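Long-range contacts in Glucose/sorbosone dehydrogenases (Escherichia coli K12, PDB 2G8S), which belongs to the glucose/sorbosone dehydrogenase family of beta-propeller proteins and carries a bound calcium ion: residues T127-G132 with E149-P154; G275-N280 with V328-D333. All coordinates share one frame; numbering follows the deposited sequence.

In the fold
Six antiparallel sheets follow one another along the chain, as in a six-bladed beta-propeller. From the N terminus, the first strand, 8-17, joins the sheet formed by the last strands of the chain. Contact 1 comes next: it pairs the loop between strands 115-120 and 135-137 with the loop after strand 142-147, closing a short loop of 16 residues around the first hairpin of the sheet 135-194. Contact 2 opens only after contact 1 has closed. It brings strand 273-279 beside strand 325-330 across 47 residues, joining two successive sheets. The contacts neither nest nor cross; their centres lie 28 Å apart on opposite sides of the chain's centre.

Contact 1 of 2, residues T127-G132 with E149-P154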
loop_
_atom_site.group_PDB
_atom_site.type_symbol
_atom_site.label_atom_id
_atom_site.label_comp_id
_atom_site.label_asym_id
_atom_site.label_seq_id
_atom_site.Cartn_x
_atom_site.Cartn_y
_atom_site.Cartn_z
ATOM N N THR A 127 14.674 11.587 -1.640
ATOM C CA THR A 127 15.073 12.486 -0.560
ATOM C C THR A 127 13.971 12.593 0.496
ATOM O O THR A 127 14.038 13.435 1.399
ATOM C CB THR A 127 15.422 13.904 -1.079
ATOM O OG1 THR A 127 14.307 14.435 -1.804
ATOM C CG2 THR A 127 16.653 13.864 -1.981
ATOM N N GLY A 128 12.952 11.741 0.380
ATOM C CA GLY A 128 11.873 11.708 1.365
ATOM C C GLY A 128 10.524 11.322 0.808
ATOM O O GLY A 128 9.626 10.952 1.562
ATOM N N ASN A 129 10.373 11.408 -0.510
ATOM C CA ASN A 129 9.070 11.148 -1.134
ATOM C C ASN A 129 9.025 9.917 -2.023
ATOM O O ASN A 129 10.035 9.486 -2.564
ATOM C CB ASN A 129 8.613 12.371 -1.948
ATOM C CG ASN A 129 8.213 13.540 -1.071
ATOM O OD1 ASN A 129 7.622 13.361 -0.011
ATOM N ND2 ASN A 129 8.550 14.751 -1.509
ATOM N N HIS A 130 7.820 9.365 -2.152
ATOM C CA HIS A 130 7.470 8.365 -3.175
ATOM C C HIS A 130 8.207 7.037 -3.075
ATOM O O HIS A 130 8.915 6.622 -4.006
ATOM C CB HIS A 130 7.547 8.946 -4.603
ATOM C CG HIS A 130 6.660 10.136 -4.829
ATOM N ND1 HIS A 130 6.529 10.733 -6.065
ATOM C CD2 HIS A 130 5.872 10.844 -3.981
ATOM C CE1 HIS A 130 5.693 11.756 -5.969
ATOM N NE2 HIS A 130 5.285 11.850 -4.714
ATOM N N PHE A 131 7.992 6.368 -1.944
ATOM C CA PHE A 131 8.511 5.035 -1.697
ATOM C C PHE A 131 7.548 3.928 -2.141
ATOM O O PHE A 131 7.967 2.799 -2.373
ATOM C CB PHE A 131 8.811 4.865 -0.209
ATOM C CG PHE A 131 9.986 5.668 0.260
ATOM C CD1 PHE A 131 11.269 5.246 -0.045
ATOM C CD2 PHE A 131 9.808 6.836 0.990
ATOM C CE1 PHE A 131 12.379 5.980 0.367
ATOM C CE2 PHE A 131 10.905 7.593 1.413
ATOM C CZ PHE A 131 12.200 7.161 1.101
ATOM N N GLY A 132 6.251 4.225 -2.244
ATOM C CA GLY A 132 5.267 3.136 -2.315
ATOM C C GLY A 132 5.349 2.354 -1.007
ATOM O O GLY A 132 5.342 2.946 0.083
ATOM N N GLU A 149 8.227 6.342 -7.596
ATOM C CA GLU A 149 9.398 6.751 -8.395
ATOM C C GLU A 149 10.335 7.729 -7.674
ATOM O O GLU A 149 11.157 8.403 -8.320
ATOM C CB GLU A 149 9.040 7.231 -9.821
ATOM C CG GLU A 149 7.755 8.049 -10.008
ATOM C CD GLU A 149 7.711 9.364 -9.250
ATOM O OE1 GLU A 149 7.340 10.391 -9.878
ATOM O OE2 GLU A 149 8.017 9.370 -8.030
ATOM N N ASN A 150 10.236 7.771 -6.342
ATOM C CA ASN A 150 11.172 8.532 -5.505
ATOM C C ASN A 150 11.158 10.035 -5.806
ATOM O O ASN A 150 12.082 10.765 -5.411
ATOM C CB ASN A 150 12.619 8.010 -5.657
ATOM C CG ASN A 150 12.854 6.605 -5.086
ATOM O OD1 ASN A 150 13.939 6.055 -5.282
ATOM N ND2 ASN A 150 11.877 6.025 -4.383
ATOM N N ASN A 151 10.105 10.479 -6.504
ATOM C CA ASN A 151 9.936 11.882 -6.939
ATOM C C ASN A 151 10.902 12.271 -8.064
ATOM O O ASN A 151 11.202 13.458 -8.255
ATOM C CB ASN A 151 10.011 12.867 -5.756
ATOM C CG ASN A 151 9.219 14.150 -5.998
ATOM O OD1 ASN A 151 8.351 14.214 -6.874
ATOM N ND2 ASN A 151 9.509 15.176 -5.203
ATOM N N GLN A 152 11.359 11.263 -8.812
ATOM C CA GLN A 152 12.132 11.464 -10.046
ATOM C C GLN A 152 11.260 10.985 -11.197
ATOM O O GLN A 152 11.367 9.831 -11.629
ATOM C CB GLN A 152 13.447 10.684 -9.998
ATOM C CG GLN A 152 14.439 11.195 -8.964
ATOM C CD GLN A 152 14.901 12.617 -9.254
ATOM O OE1 GLN A 152 14.931 13.459 -8.363
ATOM N NE2 GLN A 152 15.251 12.887 -10.508
ATOM N N ARG A 153 10.415 11.888 -11.703
ATOM C CA ARG A 153 9.294 11.512 -12.573
ATOM C C ARG A 153 9.654 10.580 -13.735
ATOM O O ARG A 153 9.033 9.530 -13.897
ATOM C CB ARG A 153 8.568 12.756 -13.108
ATOM C CG ARG A 153 7.849 13.583 -12.063
ATOM C CD ARG A 153 6.898 14.582 -12.725
ATOM N NE ARG A 153 7.613 15.758 -13.214
ATOM C CZ ARG A 153 7.708 16.904 -12.547
ATOM N NH1 ARG A 153 7.113 17.049 -11.369
ATOM N NH2 ARG A 153 8.391 17.912 -13.067
ATOM N N PRO A 154 10.667 10.953 -14.553
ATOM C CA PRO A 154 10.931 10.150 -15.756
ATOM C C PRO A 154 11.345 8.704 -15.511
ATOM O O PRO A 154 11.199 7.857 -16.413
ATOM C CB PRO A 154 12.103 10.884 -16.421
ATOM C CG PRO A 154 12.118 12.214 -15.862
ATOM C CD PRO A 154 11.581 12.110 -14.477
HETATM O O HOH W 1 12.183 12.176 -2.850
HETATM O O HOH W 2 11.391 14.886 -3.241
#
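His-130 and Glu-149 lie side by side, and ND1 of the imidazole gives OE2 of the carboxylate a 2.8 Å hydrogen bond. His-130 CG, beside the backbone N and anti to the carbonyl carbon (chi1 -58°), carries the ring there. The acceptor sits 2° from the ring plane, but ND1 lies above the carboxylate plane; Asn-151 N reaches Glu-149 OE2 from the opposite face, also at 2.8 Å. Trp-235 takes OE1, so both carboxylate oxygens are held. Asn-151 CB covers one face of the imidazole.

Asn-150 grips His-130 O twice: its N in the carbonyl plane on a lone pair at 2.9 Å, its ND2 39° above that plane at 3.0 Å. The Asn-150 amide is also held by Gln-163, Leu-125 and Gln-121. The packing sets the link between successive blades, 115-120 to 135-137, against a loop within the second, which makes a type I' beta turn from Glu-149 to Gln-152.

Toward the outside, water replaces direct bonding. Asn-129 ND2 and Asn-151 ND2 stay 3.8 Å apart, linked by a water that Asn-151 holds well and Asn-129 only weakly. A second water joins the backbone nitrogens of Thr-127 and Asn-129 to Asn-150 O.

Contact 2 of 2, residues G275-N280 with V328-D333; sequences GMAFYN and VRTGPD
Two successive blades of the beta-propeller meet here, through strand 273-279 at the edge of one antiparallel sheet and strand 325-330 at the edge of the next. The local axes of 275-279 and 328-330 approach to 5.0 Å and run nearly the same way, 23° apart. Within 275-280 and 328-333 no backbone hydrogen bond crosses, the nearby one being between Gly-275 and Arg-326, so side chains do much of the work here.

Ala-277 is central: its CB points at the other strand and lies 3.5 Å from Val-328 O, with Arg-329 CA and Thr-330 OG1 close by. From strand 325-330, Val-328 directs its side chain back. Val-328 CG1, anti to the backbone N, is 4.1 Å from Ala-277 CB. Its other methyl, Val-328 CG2, lies 3.7 Å from Gly-275 O. The glycine suits this close approach, since a CB there would come within 3.0 Å of Val-328 N.

Thr-330 supplies the polar link, a hydrogen bond of 2.9 Å from OG1 to Phe-278 O. The hydroxyl stands 50° above the carbonyl plane, away from the lone-pair directions. With chi1 at -63°, OG1 lies beside the backbone N and CG2 anti to it; this splits the branches, OG1 to the carbonyl and CG2 to Tyr-279. Thr-330 CG2 meets the ring obliquely, 3.8 Å from Tyr-279 CD1, and the two side chains cross at about a right angle. Beyond the ring, Tyr-279 OH bonds to Gly-334 O, giving the tyrosine a second hold on the 325-330 side.

Behind Ala-277, strand 290-295 flanks its own strand, and Phe-292 packs against both Val-328 and Tyr-279. Strand 336-340 borders the partner, placing Leu-336 against Val-328 and Thr-330, while Arg-329 rests on Leu-23 and Phe-25 of strand 20-25.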
loop_
_atom_site.group_PDB
_atom_site.type_symbol
_atom_site.label_atom_id
_atom_site.label_comp_id
_atom_site.label_asym_id
_atom_site.label_seq_id
_atom_site.Cartn_x
_atom_site.Cartn_y
_atom_site.Cartn_z
ATOM N N GLY A 275 -4.692 3.322 1.922
ATOM C CA GLY A 275 -5.048 1.910 2.032
ATOM C C GLY A 275 -6.461 1.619 1.560
ATOM O O GLY A 275 -7.365 2.436 1.786
HETATM N N MSE A 276 -6.633 0.461 0.912
HETATM C CA MSE A 276 -7.899 0.020 0.296
HETATM C C MSE A 276 -8.290 -1.364 0.772
HETATM O O MSE A 276 -7.418 -2.212 0.990
HETATM C CB MSE A 276 -7.733 -0.168 -1.204
HETATM C CG MSE A 276 -7.306 0.981 -1.991
HETATM SE SE MSE A 276 -7.826 0.500 -3.705
HETATM C CE MSE A 276 -6.473 -0.785 -4.202
ATOM N N ALA A 277 -9.590 -1.613 0.872
ATOM C CA ALA A 277 -10.099 -2.924 1.263
ATOM C C ALA A 277 -11.392 -3.224 0.525
ATOM O O ALA A 277 -12.313 -2.401 0.504
ATOM C CB ALA A 277 -10.346 -2.961 2.758
ATOM N N PHE A 278 -11.447 -4.391 -0.101
ATOM C CA PHE A 278 -12.702 -4.892 -0.666
ATOM C C PHE A 278 -13.515 -5.534 0.445
ATOM O O PHE A 278 -12.956 -6.131 1.374
ATOM C CB PHE A 278 -12.422 -5.948 -1.743
ATOM C CG PHE A 278 -11.727 -5.405 -2.963
ATOM C CD1 PHE A 278 -12.456 -4.778 -3.965
ATOM C CD2 PHE A 278 -10.343 -5.517 -3.109
ATOM C CE1 PHE A 278 -11.815 -4.258 -5.097
ATOM C CE2 PHE A 278 -9.694 -4.996 -4.227
ATOM C CZ PHE A 278 -10.429 -4.374 -5.223
ATOM N N TYR A 279 -14.837 -5.450 0.315
ATOM C CA TYR A 279 -15.736 -5.997 1.329
ATOM C C TYR A 279 -16.607 -7.095 0.723
ATOM O O TYR A 279 -17.413 -6.817 -0.163
ATOM C CB TYR A 279 -16.590 -4.902 1.971
ATOM C CG TYR A 279 -17.264 -5.413 3.220
ATOM C CD1 TYR A 279 -16.689 -5.219 4.476
ATOM C CD2 TYR A 279 -18.461 -6.121 3.138
ATOM C CE1 TYR A 279 -17.307 -5.707 5.622
ATOM C CE2 TYR A 279 -19.080 -6.608 4.259
ATOM C CZ TYR A 279 -18.505 -6.400 5.502
ATOM O OH TYR A 279 -19.124 -6.902 6.618
ATOM N N ASN A 280 -16.411 -8.321 1.214
ATOM C CA ASN A 280 -17.085 -9.497 0.649
ATOM C C ASN A 280 -17.676 -10.402 1.733
ATOM O O ASN A 280 -17.789 -11.622 1.562
ATOM C CB ASN A 280 -16.115 -10.286 -0.233
ATOM C CG ASN A 280 -15.009 -10.944 0.567
ATOM O OD1 ASN A 280 -14.724 -10.542 1.690
ATOM N ND2 ASN A 280 -14.384 -11.964 -0.010
ATOM N N VAL A 328 -7.002 1.058 5.530
ATOM C CA VAL A 328 -8.346 0.515 5.657
ATOM C C VAL A 328 -8.245 -0.979 5.362
ATOM O O VAL A 328 -7.666 -1.378 4.346
ATOM C CB VAL A 328 -9.344 1.180 4.651
ATOM C CG1 VAL A 328 -10.739 0.591 4.820
ATOM C CG2 VAL A 328 -9.392 2.702 4.838
ATOM N N ARG A 329 -8.807 -1.790 6.257
ATOM C CA ARG A 329 -8.771 -3.245 6.109
ATOM C C ARG A 329 -10.084 -3.877 6.501
ATOM O O ARG A 329 -10.761 -3.420 7.422
ATOM C CB ARG A 329 -7.673 -3.849 6.980
ATOM C CG ARG A 329 -6.268 -3.544 6.515
ATOM C CD ARG A 329 -5.905 -4.333 5.263
ATOM N NE ARG A 329 -6.074 -5.774 5.457
ATOM C CZ ARG A 329 -5.234 -6.546 6.140
ATOM N NH1 ARG A 329 -4.144 -6.031 6.699
ATOM N NH2 ARG A 329 -5.486 -7.839 6.262
ATOM N N THR A 330 -10.442 -4.939 5.791
ATOM C CA THR A 330 -11.630 -5.700 6.148
ATOM C C THR A 330 -11.190 -6.823 7.066
ATOM O O THR A 330 -10.364 -7.657 6.685
ATOM C CB THR A 330 -12.323 -6.289 4.910
ATOM O OG1 THR A 330 -12.770 -5.212 4.078
ATOM C CG2 THR A 330 -13.513 -7.167 5.318
ATOM N N GLY A 331 -11.732 -6.833 8.284
ATOM C CA GLY A 331 -11.356 -7.835 9.270
ATOM C C GLY A 331 -12.001 -9.189 9.043
ATOM O O GLY A 331 -13.012 -9.286 8.344
ATOM N N PRO A 332 -11.433 -10.251 9.651
ATOM C CA PRO A 332 -12.022 -11.586 9.548
ATOM C C PRO A 332 -13.407 -11.645 10.199
ATOM O O PRO A 332 -14.185 -12.557 9.905
ATOM C CB PRO A 332 -11.031 -12.463 10.323
ATOM C CG PRO A 332 -10.356 -11.526 11.272
ATOM C CD PRO A 332 -10.221 -10.244 10.494
ATOM N N ASP A 333 -13.702 -10.674 11.061
ATOM C CA ASP A 333 -15.006 -10.550 11.713
ATOM C C ASP A 333 -16.039 -9.760 10.890
ATOM O O ASP A 333 -17.181 -9.591 11.309
ATOM C CB ASP A 333 -14.836 -9.897 13.087
ATOM C CG ASP A 333 -14.156 -8.521 13.014
ATOM O OD1 ASP A 333 -13.861 -8.033 11.899
ATOM O OD2 ASP A 333 -13.930 -7.920 14.077
#